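Local coordinates for serpin B3 (Homo sapiens, PDB 4ZK3), which belongs to the serpin family of protease inhibitors and probably traps target proteases through a reactive loop that inserts into a beta sheet after cleavage, at residues T9-D14 against D297-M302; S33-L38 against L57-V62; V41-K46 against K125-S130; Q86-E91 against N376-I381. All coordinates share one frame; numbering follows the deposited sequence.

Interaction 1: T9-D14 against D297-M302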
loop_
_atom_site.group_PDB
_atom_site.type_symbol
_atom_site.label_atom_id
_atom_site.label_comp_id
_atom_site.label_asym_id
_atom_site.label_seq_id
_atom_site.Cartn_x
_atom_site.Cartn_y
_atom_site.Cartn_z
ATOM N N THR A 9 5.534 2.046 8.549
ATOM C CA THR A 9 6.503 1.075 8.044
ATOM C C THR A 9 6.517 -0.228 8.842
ATOM O O THR A 9 6.650 -1.317 8.272
ATOM C CB THR A 9 7.904 1.701 7.958
ATOM O OG1 THR A 9 7.875 2.801 7.042
ATOM C CG2 THR A 9 8.920 0.682 7.413
ATOM N N LYS A 10 6.327 -0.153 10.150
ATOM C CA LYS A 10 6.240 -1.395 10.955
ATOM C C LYS A 10 5.018 -2.224 10.646
ATOM O O LYS A 10 5.086 -3.456 10.479
ATOM C CB LYS A 10 6.257 -1.048 12.450
ATOM C CG LYS A 10 7.577 -0.417 12.930
ATOM C CD LYS A 10 7.480 0.024 14.386
ATOM C CE LYS A 10 8.772 0.628 14.886
ATOM N NZ LYS A 10 9.837 -0.419 14.979
ATOM N N PHE A 11 3.886 -1.548 10.553
ATOM C CA PHE A 11 2.638 -2.178 10.122
ATOM C C PHE A 11 2.795 -2.804 8.755
ATOM O O PHE A 11 2.369 -3.958 8.548
ATOM C CB PHE A 11 1.508 -1.127 10.137
ATOM C CG PHE A 11 0.197 -1.630 9.675
ATOM C CD1 PHE A 11 -0.382 -2.725 10.237
ATOM C CD2 PHE A 11 -0.521 -0.932 8.668
ATOM C CE1 PHE A 11 -1.638 -3.175 9.834
ATOM C CE2 PHE A 11 -1.750 -1.388 8.239
ATOM C CZ PHE A 11 -2.325 -2.520 8.819
ATOM N N MET A 12 3.464 -2.096 7.848
ATOM C CA MET A 12 3.809 -2.640 6.517
ATOM C C MET A 12 4.561 -3.992 6.607
ATOM O O MET A 12 4.188 -4.954 5.932
ATOM C CB MET A 12 4.627 -1.613 5.684
ATOM C CG MET A 12 5.100 -2.078 4.273
ATOM S SD MET A 12 6.285 -0.907 3.629
ATOM C CE MET A 12 7.769 -1.650 4.321
ATOM N N PHE A 13 5.584 -4.102 7.456
ATOM C CA PHE A 13 6.261 -5.402 7.602
ATOM C C PHE A 13 5.404 -6.463 8.294
ATOM O O PHE A 13 5.488 -7.669 7.929
ATOM C CB PHE A 13 7.604 -5.250 8.279
ATOM C CG PHE A 13 8.646 -4.686 7.372
ATOM C CD1 PHE A 13 9.101 -5.437 6.306
ATOM C CD2 PHE A 13 9.125 -3.383 7.538
ATOM C CE1 PHE A 13 10.063 -4.928 5.443
ATOM C CE2 PHE A 13 10.073 -2.858 6.678
ATOM C CZ PHE A 13 10.546 -3.629 5.621
ATOM N N ASP A 14 4.569 -6.039 9.249
ATOM C CA ASP A 14 3.712 -6.984 9.924
ATOM C C ASP A 14 2.772 -7.540 8.870
ATOM O O ASP A 14 2.424 -8.743 8.895
ATOM C CB ASP A 14 2.902 -6.400 11.062
ATOM C CG ASP A 14 3.757 -5.811 12.171
ATOM O OD1 ASP A 14 4.993 -6.001 12.219
ATOM O OD2 ASP A 14 3.154 -5.088 12.981
ATOM N N ASP A 297 -9.215 -11.994 8.390
ATOM C CA ASP A 297 -8.548 -13.006 9.270
ATOM C C ASP A 297 -7.111 -12.620 9.571
ATOM O O ASP A 297 -6.653 -12.728 10.727
ATOM C CB ASP A 297 -8.574 -14.428 8.675
ATOM C CG ASP A 297 -9.947 -15.085 8.750
ATOM O OD1 ASP A 297 -10.850 -14.572 9.457
ATOM O OD2 ASP A 297 -10.125 -16.115 8.070
ATOM N N THR A 298 -6.438 -12.095 8.552
ATOM C CA THR A 298 -5.110 -11.477 8.732
ATOM C C THR A 298 -5.080 -10.461 9.895
ATOM O O THR A 298 -4.278 -10.570 10.808
ATOM C CB THR A 298 -4.653 -10.799 7.439
ATOM O OG1 THR A 298 -4.601 -11.755 6.397
ATOM C CG2 THR A 298 -3.249 -10.152 7.563
ATOM N N LEU A 299 -5.954 -9.459 9.870
ATOM C CA LEU A 299 -5.966 -8.436 10.948
ATOM C C LEU A 299 -6.369 -9.021 12.301
ATOM O O LEU A 299 -5.916 -8.567 13.347
ATOM C CB LEU A 299 -6.935 -7.281 10.591
ATOM C CG LEU A 299 -6.443 -6.493 9.355
ATOM C CD1 LEU A 299 -7.545 -5.614 8.804
ATOM C CD2 LEU A 299 -5.221 -5.722 9.745
ATOM N N ARG A 300 -7.305 -9.944 12.250
ATOM C CA ARG A 300 -7.691 -10.738 13.428
ATOM C C ARG A 300 -6.455 -11.367 14.082
ATOM O O ARG A 300 -6.169 -11.031 15.226
ATOM C CB ARG A 300 -8.730 -11.775 13.035
ATOM C CG ARG A 300 -9.389 -12.522 14.174
ATOM C CD ARG A 300 -10.394 -13.472 13.542
ATOM N NE ARG A 300 -11.715 -12.854 13.455
ATOM C CZ ARG A 300 -12.579 -13.008 12.461
ATOM N NH1 ARG A 300 -12.296 -13.739 11.390
ATOM N NH2 ARG A 300 -13.758 -12.402 12.543
ATOM N N THR A 301 -5.695 -12.148 13.324
ATOM C CA THR A 301 -4.399 -12.672 13.761
ATOM C C THR A 301 -3.485 -11.643 14.374
ATOM O O THR A 301 -2.741 -11.947 15.339
ATOM C CB THR A 301 -3.638 -13.249 12.572
ATOM O OG1 THR A 301 -4.440 -14.252 11.941
ATOM C CG2 THR A 301 -2.300 -13.837 12.980
ATOM N N MET A 302 -3.495 -10.433 13.795
ATOM C CA MET A 302 -2.549 -9.422 14.141
ATOM C C MET A 302 -2.961 -8.803 15.429
ATOM O O MET A 302 -2.190 -8.098 15.995
ATOM C CB MET A 302 -2.399 -8.377 13.014
ATOM C CG MET A 302 -1.725 -8.962 11.742
ATOM S SD MET A 302 -1.596 -7.962 10.208
ATOM C CE MET A 302 -0.929 -6.550 11.048
#
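Helical segments T9-D14 and D297-M302 pass at 113° with their axes 12.4 Å apart, and the nearest CA pair, D14 and M302, is 7.9 Å apart, so the gap is bridged by side chains alone. Four of them take part: F11 and D14 from one helix, L299 and M302 from the other. M302 CE touches both F11 and D14, and L299 meets F11 separately. The M302 chain runs extended through its second torsion and then bends at the thioether (chi3 50°), which brings CE to 3.7 Å from F11 CE1 and 3.8 Å from D14 CB. F11 and M302 cross at about a right angle, with CE placed obliquely to the ring. F11 points its ring anti to the backbone N (chi1 178°), and L299 CD2 then lies at the edge of that ring, 4.4 Å from CE1. The ring continues onto I34 and T35 of helix 31-42, which ties the contact to the helical layer of the serpin fold. D14 offers only its CB here; its OD2 is hydrogen-bonded to H58. No hydrogen bond or salt bridge spans the two segments. D14 OD1 sits 3.1 Å from K10 O, two acceptors with no hydrogen bond between them. The chemistry is therefore apolar across the gap, with polar groups kept to its margin.

Interaction 2: S33-L38 against L57-V62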
loop_
_atom_site.group_PDB
_atom_site.type_symbol
_atom_site.label_atom_id
_atom_site.label_comp_id
_atom_site.label_asym_id
_atom_site.label_seq_id
_atom_site.Cartn_x
_atom_site.Cartn_y
_atom_site.Cartn_z
ATOM N N SER A 33 -2.646 3.102 2.356
ATOM C CA SER A 33 -4.104 2.983 2.075
ATOM C C SER A 33 -4.796 2.230 3.173
ATOM O O SER A 33 -5.895 2.608 3.666
ATOM C CB SER A 33 -4.293 2.309 0.717
ATOM O OG SER A 33 -5.648 1.960 0.532
ATOM N N ILE A 34 -4.140 1.190 3.648
ATOM C CA ILE A 34 -4.740 0.376 4.699
ATOM C C ILE A 34 -4.720 1.115 6.031
ATOM O O ILE A 34 -5.717 1.141 6.760
ATOM C CB ILE A 34 -4.030 -0.943 4.811
ATOM C CG1 ILE A 34 -4.109 -1.650 3.478
ATOM C CG2 ILE A 34 -4.692 -1.748 5.883
ATOM C CD1 ILE A 34 -3.225 -2.853 3.342
ATOM N N THR A 35 -3.607 1.743 6.338
ATOM C CA THR A 35 -3.538 2.593 7.529
ATOM C C THR A 35 -4.624 3.632 7.531
ATOM O O THR A 35 -5.315 3.840 8.527
ATOM C CB THR A 35 -2.175 3.248 7.655
ATOM O OG1 THR A 35 -1.205 2.230 7.869
ATOM C CG2 THR A 35 -2.178 4.171 8.836
ATOM N N SER A 36 -4.798 4.296 6.403
ATOM C CA SER A 36 -5.808 5.356 6.297
ATOM C C SER A 36 -7.241 4.827 6.544
ATOM O O SER A 36 -8.018 5.454 7.256
ATOM C CB SER A 36 -5.643 6.057 4.944
ATOM O OG SER A 36 -6.615 7.046 4.735
ATOM N N ALA A 37 -7.608 3.711 5.960
ATOM C CA ALA A 37 -8.899 3.163 6.160
ATOM C C ALA A 37 -9.132 2.752 7.603
ATOM O O ALA A 37 -10.201 2.990 8.151
ATOM C CB ALA A 37 -9.111 1.946 5.227
ATOM N N LEU A 38 -8.150 2.129 8.215
ATOM C CA LEU A 38 -8.308 1.684 9.613
ATOM C C LEU A 38 -8.278 2.865 10.595
ATOM O O LEU A 38 -8.854 2.789 11.652
ATOM C CB LEU A 38 -7.257 0.622 9.933
ATOM C CG LEU A 38 -7.431 -0.649 9.110
ATOM C CD1 LEU A 38 -6.371 -1.661 9.479
ATOM C CD2 LEU A 38 -8.849 -1.200 9.248
ATOM N N LEU A 57 -1.830 -0.935 14.158
ATOM C CA LEU A 57 -1.282 0.151 13.313
ATOM C C LEU A 57 0.071 0.719 13.811
ATOM O O LEU A 57 0.773 1.474 13.084
ATOM C CB LEU A 57 -2.288 1.267 13.217
ATOM C CG LEU A 57 -3.579 0.870 12.482
ATOM C CD1 LEU A 57 -4.566 2.011 12.577
ATOM C CD2 LEU A 57 -3.312 0.555 11.042
ATOM N N HIS A 58 0.436 0.320 15.039
ATOM C CA HIS A 58 1.612 0.836 15.767
ATOM C C HIS A 58 1.403 2.334 16.143
ATOM O O HIS A 58 2.339 3.030 16.475
ATOM C CB HIS A 58 2.960 0.571 15.048
ATOM C CG HIS A 58 3.334 -0.896 14.901
ATOM N ND1 HIS A 58 4.371 -1.469 15.600
ATOM C CD2 HIS A 58 2.846 -1.882 14.113
ATOM C CE1 HIS A 58 4.492 -2.748 15.275
ATOM N NE2 HIS A 58 3.581 -3.028 14.365
ATOM N N PHE A 59 0.142 2.783 16.158
ATOM C CA PHE A 59 -0.218 4.162 16.505
ATOM C C PHE A 59 -0.029 4.362 18.001
ATOM O O PHE A 59 0.043 5.495 18.459
ATOM C CB PHE A 59 -1.679 4.474 16.148
ATOM C CG PHE A 59 -1.923 4.921 14.687
ATOM C CD1 PHE A 59 -0.977 4.713 13.681
ATOM C CD2 PHE A 59 -3.147 5.513 14.340
ATOM C CE1 PHE A 59 -1.241 5.102 12.377
ATOM C CE2 PHE A 59 -3.411 5.913 13.063
ATOM C CZ PHE A 59 -2.448 5.713 12.074
ATOM N N ASP A 60 0.062 3.282 18.766
ATOM C CA ASP A 60 0.376 3.432 20.179
ATOM C C ASP A 60 1.861 3.750 20.462
ATOM O O ASP A 60 2.216 3.911 21.637
ATOM C CB ASP A 60 -0.091 2.220 20.971
ATOM C CG ASP A 60 0.588 0.908 20.554
ATOM O OD1 ASP A 60 1.480 0.839 19.666
ATOM O OD2 ASP A 60 0.178 -0.101 21.120
ATOM N N GLN A 61 2.694 3.854 19.406
ATOM C CA GLN A 61 4.128 4.085 19.509
ATOM C C GLN A 61 4.535 5.412 18.904
ATOM O O GLN A 61 5.732 5.651 18.706
ATOM C CB GLN A 61 4.926 2.983 18.780
ATOM C CG GLN A 61 4.576 1.550 19.205
ATOM C CD GLN A 61 5.313 0.439 18.423
ATOM O OE1 GLN A 61 5.772 0.623 17.301
ATOM N NE2 GLN A 61 5.440 -0.732 19.049
ATOM N N VAL A 62 3.561 6.254 18.566
ATOM C CA VAL A 62 3.805 7.568 17.965
ATOM C C VAL A 62 3.662 8.643 19.068
ATOM O O VAL A 62 2.824 8.458 19.950
ATOM C CB VAL A 62 2.754 7.823 16.877
ATOM C CG1 VAL A 62 2.905 9.218 16.250
ATOM C CG2 VAL A 62 2.792 6.680 15.851
HETATM O O HOH W 1 0.235 2.310 10.514
#
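L57 and F59 flank the end of helix 47-57 and pack on T35 and L38 of helix 31-42 in the serpin helical layer. The turn is a Schellman motif: H58, with positive phi (67°), is its C-prime residue, F59 N bonds to K54 O and H58 N to K55 O. The reversal presents L57 and F59 to the same helix. On the tight side, L57 straddles T35 and L38: its CD1 is 4.0 Å from L38 CB and its CD2 4.1 Å from T35 CA. In T35, chi1 of -65° sets OG1 beside the backbone N and CG2 opposite it, which puts CG2 3.6 Å from F59 CZ, obliquely to the ring. One face of the F59 ring is backed by L57 CB, 3.7 Å above the plane, so the turn packs on itself as well as on the helix. The looser side faces outward, where D60 and Q61 are exposed. There H58 ND1 donates to Q61 OE1 at 158°; the oxygen lies in the imidazole plane, but the donor stands above the amide plane. A water bridges the two segments. T35 OG1, also hydrogen-bonded to P31 O, is 3.0 Å from this water, which donates to L57 O at 2.8 Å.

Interaction 3: V41-K46 against K125-S130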
loop_
_atom_site.group_PDB
_atom_site.type_symbol
_atom_site.label_atom_id
_atom_site.label_comp_id
_atom_site.label_asym_id
_atom_site.label_seq_id
_atom_site.Cartn_x
_atom_site.Cartn_y
_atom_site.Cartn_z
ATOM N N VAL A 41 -11.703 4.026 10.879
ATOM C CA VAL A 41 -12.394 3.128 11.836
ATOM C C VAL A 41 -12.047 3.477 13.308
ATOM O O VAL A 41 -12.920 3.620 14.153
ATOM C CB VAL A 41 -12.017 1.676 11.591
ATOM C CG1 VAL A 41 -12.677 0.784 12.655
ATOM C CG2 VAL A 41 -12.380 1.204 10.169
ATOM N N LEU A 42 -10.760 3.684 13.590
ATOM C CA LEU A 42 -10.297 4.019 14.952
ATOM C C LEU A 42 -10.984 5.240 15.537
ATOM O O LEU A 42 -11.421 5.219 16.670
ATOM C CB LEU A 42 -8.788 4.296 14.914
ATOM C CG LEU A 42 -8.032 4.581 16.224
ATOM C CD1 LEU A 42 -8.433 3.604 17.308
ATOM C CD2 LEU A 42 -6.528 4.532 15.982
ATOM N N LEU A 43 -11.053 6.318 14.762
ATOM C CA LEU A 43 -11.796 7.506 15.143
ATOM C C LEU A 43 -13.206 7.220 15.683
ATOM O O LEU A 43 -13.744 8.004 16.449
ATOM C CB LEU A 43 -11.882 8.424 13.915
ATOM C CG LEU A 43 -11.698 9.917 13.977
ATOM C CD1 LEU A 43 -10.844 10.402 15.132
ATOM C CD2 LEU A 43 -11.165 10.397 12.611
ATOM N N GLY A 44 -13.856 6.139 15.287
ATOM C CA GLY A 44 -15.164 5.851 15.853
ATOM C C GLY A 44 -15.180 4.717 16.877
ATOM O O GLY A 44 -16.255 4.347 17.376
ATOM N N ALA A 45 -14.007 4.142 17.178
ATOM C CA ALA A 45 -13.894 2.992 18.083
ATOM C C ALA A 45 -13.725 3.479 19.546
ATOM O O ALA A 45 -13.308 4.615 19.780
ATOM C CB ALA A 45 -12.703 2.110 17.690
ATOM N N LYS A 46 -14.063 2.619 20.505
ATOM C CA LYS A 46 -13.843 2.931 21.908
ATOM C C LYS A 46 -13.134 1.799 22.619
ATOM O O LYS A 46 -13.082 0.659 22.147
ATOM C CB LYS A 46 -15.161 3.130 22.665
ATOM C CG LYS A 46 -16.100 4.190 22.167
ATOM C CD LYS A 46 -15.558 5.571 22.409
ATOM C CE LYS A 46 -16.616 6.593 22.023
ATOM N NZ LYS A 46 -15.990 7.925 21.836
ATOM N N LYS A 125 -12.348 16.152 8.882
ATOM C CA LYS A 125 -11.210 16.944 9.274
ATOM C C LYS A 125 -9.843 16.220 9.246
ATOM O O LYS A 125 -8.892 16.779 8.745
ATOM C CB LYS A 125 -11.421 17.449 10.685
ATOM C CG LYS A 125 -10.246 18.254 11.227
ATOM C CD LYS A 125 -10.275 18.249 12.753
ATOM C CE LYS A 125 -9.285 19.227 13.360
ATOM N NZ LYS A 125 -9.637 19.370 14.797
ATOM N N PHE A 126 -9.729 15.043 9.851
ATOM C CA PHE A 126 -8.415 14.338 9.858
ATOM C C PHE A 126 -8.071 13.549 8.576
ATOM O O PHE A 126 -6.876 13.424 8.231
ATOM C CB PHE A 126 -8.284 13.418 11.062
ATOM C CG PHE A 126 -8.406 14.142 12.362
ATOM C CD1 PHE A 126 -7.403 15.006 12.776
ATOM C CD2 PHE A 126 -9.563 14.017 13.135
ATOM C CE1 PHE A 126 -7.543 15.713 13.959
ATOM C CE2 PHE A 126 -9.705 14.726 14.313
ATOM C CZ PHE A 126 -8.692 15.574 14.726
ATOM N N TYR A 127 -9.104 13.046 7.895
ATOM C CA TYR A 127 -8.927 12.126 6.759
ATOM C C TYR A 127 -9.495 12.701 5.486
ATOM O O TYR A 127 -9.472 12.055 4.460
ATOM C CB TYR A 127 -9.609 10.784 7.072
ATOM C CG TYR A 127 -8.851 10.050 8.101
ATOM C CD1 TYR A 127 -7.749 9.270 7.758
ATOM C CD2 TYR A 127 -9.136 10.230 9.440
ATOM C CE1 TYR A 127 -7.011 8.633 8.732
ATOM C CE2 TYR A 127 -8.372 9.613 10.420
ATOM C CZ TYR A 127 -7.343 8.818 10.071
ATOM O OH TYR A 127 -6.590 8.225 11.057
ATOM N N GLN A 128 -9.999 13.944 5.538
ATOM C CA GLN A 128 -10.518 14.619 4.334
ATOM C C GLN A 128 -11.627 13.774 3.715
ATOM O O GLN A 128 -11.853 13.790 2.518
ATOM C CB GLN A 128 -9.404 14.885 3.318
ATOM C CG GLN A 128 -8.124 15.498 3.877
ATOM C CD GLN A 128 -6.981 15.696 2.798
ATOM O OE1 GLN A 128 -6.811 14.923 1.825
ATOM N NE2 GLN A 128 -6.185 16.741 3.007
ATOM N N THR A 129 -12.347 13.032 4.539
ATOM C CA THR A 129 -13.317 12.092 4.061
ATOM C C THR A 129 -14.593 12.824 3.541
ATOM O O THR A 129 -15.164 13.649 4.256
ATOM C CB THR A 129 -13.666 11.121 5.197
ATOM O OG1 THR A 129 -12.442 10.513 5.675
ATOM C CG2 THR A 129 -14.618 10.041 4.686
ATOM N N SER A 130 -15.068 12.469 2.346
ATOM C CA SER A 130 -16.376 12.930 1.886
ATOM C C SER A 130 -17.357 11.804 2.168
ATOM O O SER A 130 -16.953 10.682 2.451
ATOM C CB SER A 130 -16.349 13.284 0.379
ATOM O OG SER A 130 -15.915 12.148 -0.361
#
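L43 CD2 lies at the edge of the Y127 ring, near its plane, and meets the F126 ring obliquely. One face of F126 carries K125 CD, 3.7 Å above the plane and offset toward the rim, and H83 forms an edge-to-face pair with F126. The C-terminal parts of helices 31-42 and 117-127, both in the serpin helical layer, meet here; L42 to A45 form a type I beta turn, and Q128 has positive phi (58°). The closest contacts are all made by CD2 of L43. It is 3.6 Å from Y127 CE2, 3.8 Å from Y127 CD2 and 4.0 Å from F126 CD2, so it wedges between consecutive aromatic residues. The side chains of L43 and Y127 lie alongside each other, pointing opposite ways. In L43, chi1 of -138° and chi2 of 26° lie away from staggered values, so the side chain is either strained or less well defined. H82 and Q86 of helix 81-91 touch L43 and F126 respectively, while Y127 leans on N105 of strand 99-110, so this small contact joins several parts of the fold. The type I turn from L42 to A45 is closed by A45 N to L42 O at 2.8 Å.

Interaction 4: Q86-E91 against N376-I381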
loop_
_atom_site.group_PDB
_atom_site.type_symbol
_atom_site.label_atom_id
_atom_site.label_comp_id
_atom_site.label_asym_id
_atom_site.label_seq_id
_atom_site.Cartn_x
_atom_site.Cartn_y
_atom_site.Cartn_z
ATOM N N GLN A 86 -3.326 13.625 9.257
ATOM C CA GLN A 86 -3.909 14.643 8.424
ATOM C C GLN A 86 -2.846 15.428 7.656
ATOM O O GLN A 86 -3.037 15.744 6.459
ATOM C CB GLN A 86 -4.753 15.575 9.267
ATOM C CG GLN A 86 -5.282 16.780 8.555
ATOM C CD GLN A 86 -5.687 17.864 9.555
ATOM O OE1 GLN A 86 -6.056 17.588 10.728
ATOM N NE2 GLN A 86 -5.588 19.106 9.116
ATOM N N LYS A 87 -1.734 15.735 8.322
ATOM C CA LYS A 87 -0.618 16.440 7.663
ATOM C C LYS A 87 -0.044 15.568 6.536
ATOM O O LYS A 87 0.191 16.051 5.429
ATOM C CB LYS A 87 0.495 16.750 8.661
ATOM C CG LYS A 87 0.273 18.009 9.495
ATOM C CD LYS A 87 1.602 18.543 10.052
ATOM C CE LYS A 87 1.583 20.046 10.359
ATOM N NZ LYS A 87 1.377 20.386 11.799
ATOM N N LEU A 88 0.165 14.275 6.806
ATOM C CA LEU A 88 0.565 13.359 5.751
ATOM C C LEU A 88 -0.374 13.362 4.556
ATOM O O LEU A 88 0.088 13.490 3.417
ATOM C CB LEU A 88 0.649 11.921 6.251
ATOM C CG LEU A 88 1.978 11.419 6.804
ATOM C CD1 LEU A 88 1.832 9.920 7.043
ATOM C CD2 LEU A 88 3.164 11.741 5.887
ATOM N N LEU A 89 -1.680 13.177 4.782
ATOM C CA LEU A 89 -2.629 13.148 3.656
ATOM C C LEU A 89 -2.449 14.345 2.706
ATOM O O LEU A 89 -2.455 14.177 1.481
ATOM C CB LEU A 89 -4.098 13.022 4.156
ATOM C CG LEU A 89 -4.462 11.679 4.824
ATOM C CD1 LEU A 89 -5.879 11.729 5.331
ATOM C CD2 LEU A 89 -4.337 10.502 3.855
ATOM N N THR A 90 -2.248 15.540 3.285
ATOM C CA THR A 90 -2.033 16.792 2.539
ATOM C C THR A 90 -0.855 16.654 1.571
ATOM O O THR A 90 -0.941 17.063 0.419
ATOM C CB THR A 90 -1.693 17.977 3.480
ATOM O OG1 THR A 90 -2.495 17.920 4.648
ATOM C CG2 THR A 90 -1.949 19.321 2.799
ATOM N N GLU A 91 0.238 16.076 2.060
ATOM C CA GLU A 91 1.477 15.908 1.277
ATOM C C GLU A 91 1.323 14.937 0.128
ATOM O O GLU A 91 1.934 15.046 -0.910
ATOM C CB GLU A 91 2.563 15.378 2.185
ATOM C CG GLU A 91 2.864 16.266 3.381
ATOM C CD GLU A 91 3.921 17.287 3.073
ATOM O OE1 GLU A 91 4.747 17.540 3.979
ATOM O OE2 GLU A 91 3.936 17.800 1.920
ATOM N N ASN A 376 9.746 11.009 -0.649
ATOM C CA ASN A 376 11.065 11.232 0.008
ATOM C C ASN A 376 11.079 12.239 1.209
ATOM O O ASN A 376 11.692 11.979 2.222
ATOM C CB ASN A 376 12.106 11.629 -1.047
ATOM C CG ASN A 376 12.422 10.500 -2.024
ATOM O OD1 ASN A 376 12.492 9.331 -1.670
ATOM N ND2 ASN A 376 12.671 10.861 -3.218
ATOM N N LYS A 377 10.342 13.330 1.100
ATOM C CA LYS A 377 10.317 14.365 2.161
ATOM C C LYS A 377 9.703 13.859 3.448
ATOM O O LYS A 377 10.188 14.162 4.524
ATOM C CB LYS A 377 9.551 15.593 1.666
ATOM C CG LYS A 377 10.495 16.557 0.947
ATOM C CD LYS A 377 10.049 17.084 -0.423
ATOM C CE LYS A 377 11.138 16.827 -1.474
ATOM N NZ LYS A 377 11.019 17.798 -2.582
ATOM N N THR A 378 8.620 13.086 3.335
ATOM C CA THR A 378 7.964 12.516 4.501
ATOM C C THR A 378 8.498 11.204 4.874
ATOM O O THR A 378 8.085 10.643 5.878
ATOM C CB THR A 378 6.480 12.332 4.255
ATOM O OG1 THR A 378 6.264 11.369 3.209
ATOM C CG2 THR A 378 5.869 13.663 3.855
ATOM N N ASN A 379 9.365 10.652 4.033
ATOM C CA ASN A 379 9.856 9.291 4.251
ATOM C C ASN A 379 8.787 8.131 4.390
ATOM O O ASN A 379 8.902 7.181 5.214
ATOM C CB ASN A 379 10.790 9.325 5.443
ATOM C CG ASN A 379 11.870 8.277 5.338
ATOM O OD1 ASN A 379 12.524 8.112 4.308
ATOM N ND2 ASN A 379 12.070 7.564 6.421
ATOM N N SER A 380 7.737 8.241 3.615
ATOM C CA SER A 380 6.600 7.348 3.723
ATOM C C SER A 380 6.614 6.319 2.605
ATOM O O SER A 380 6.788 6.677 1.431
ATOM C CB SER A 380 5.318 8.148 3.634
ATOM O OG SER A 380 5.310 9.039 4.715
ATOM N N ILE A 381 6.395 5.062 2.954
ATOM C CA ILE A 381 6.333 4.008 1.938
ATOM C C ILE A 381 4.886 3.862 1.548
ATOM O O ILE A 381 4.037 3.438 2.357
ATOM C CB ILE A 381 6.992 2.731 2.436
ATOM C CG1 ILE A 381 8.478 3.048 2.806
ATOM C CG2 ILE A 381 6.937 1.671 1.326
ATOM C CD1 ILE A 381 9.221 1.815 3.325
#
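L88 CD2 makes the closest approaches, 3.6 Å to S380 OG and 3.7 Å to T378 CB, with T378 CG2 a little farther at 3.9 Å. One leucine methyl thus bears on both T378 and S380. A helix turn later, E91 runs alongside T378 in the opposite sense. The E91 chain bends at chi2 (-89°), which lays CG and OE1 beside the threonine methyl; E91 CG to T378 CG2 is 4.0 Å, and the carboxylate makes no polar bond across the contact. T378 sets its hydroxyl between the backbone nitrogen and carbonyl carbon (chi1 64°), which sends CG2 toward E91 and brings T378 OG1 to 2.9 Å from S380 OG. Either hydroxyl could be the donor of this hydrogen bond, and the place of T378 OG1 is less sure. In the second shell, F92 touches both T378 and S380, while L4 and N8 of helix 4-19 touch L88. On the helix side, Q86 O takes T90 N and T90 OG1 from opposite faces of its plane, the hydroxyl at 2.9 Å. Farther out, the turn is fastened by N376 ND2, which bonds to K239 O and S242 OG, and by K377 NZ in a salt bridge to D240. N379, with positive phi, and S380 both face Q375, a G1 beta bulge closing the hairpin of strands 369-375 and 380-387, against which helix 81-91 packs.

Interactions 2 and 3 share helix 31-42, their centres 12 Å apart, and F59 CD2 meets L42 CD2 at 3.9 Å. Interaction 1 joins interaction 2 through a probable, short hydrogen bond between D14 OD2 and H58 NE2 (2.5 Å) and through F11 CD2 against T35 OG1 (3.3 Å). M12 SD lies 3.5 Å from I381 CG2, linking interactions 1 and 4. Helix 81-91 reaches interaction 3, with Y127 CA 3.4 Å from L89 CD1. Interactions 1 and 3 do not touch; their nearest atoms are about 8 Å apart. Strand 340-351, between strands 174-185 and 325-336, is consistent with an inserted reactive loop; S33 of interaction 2 bonds to its T347.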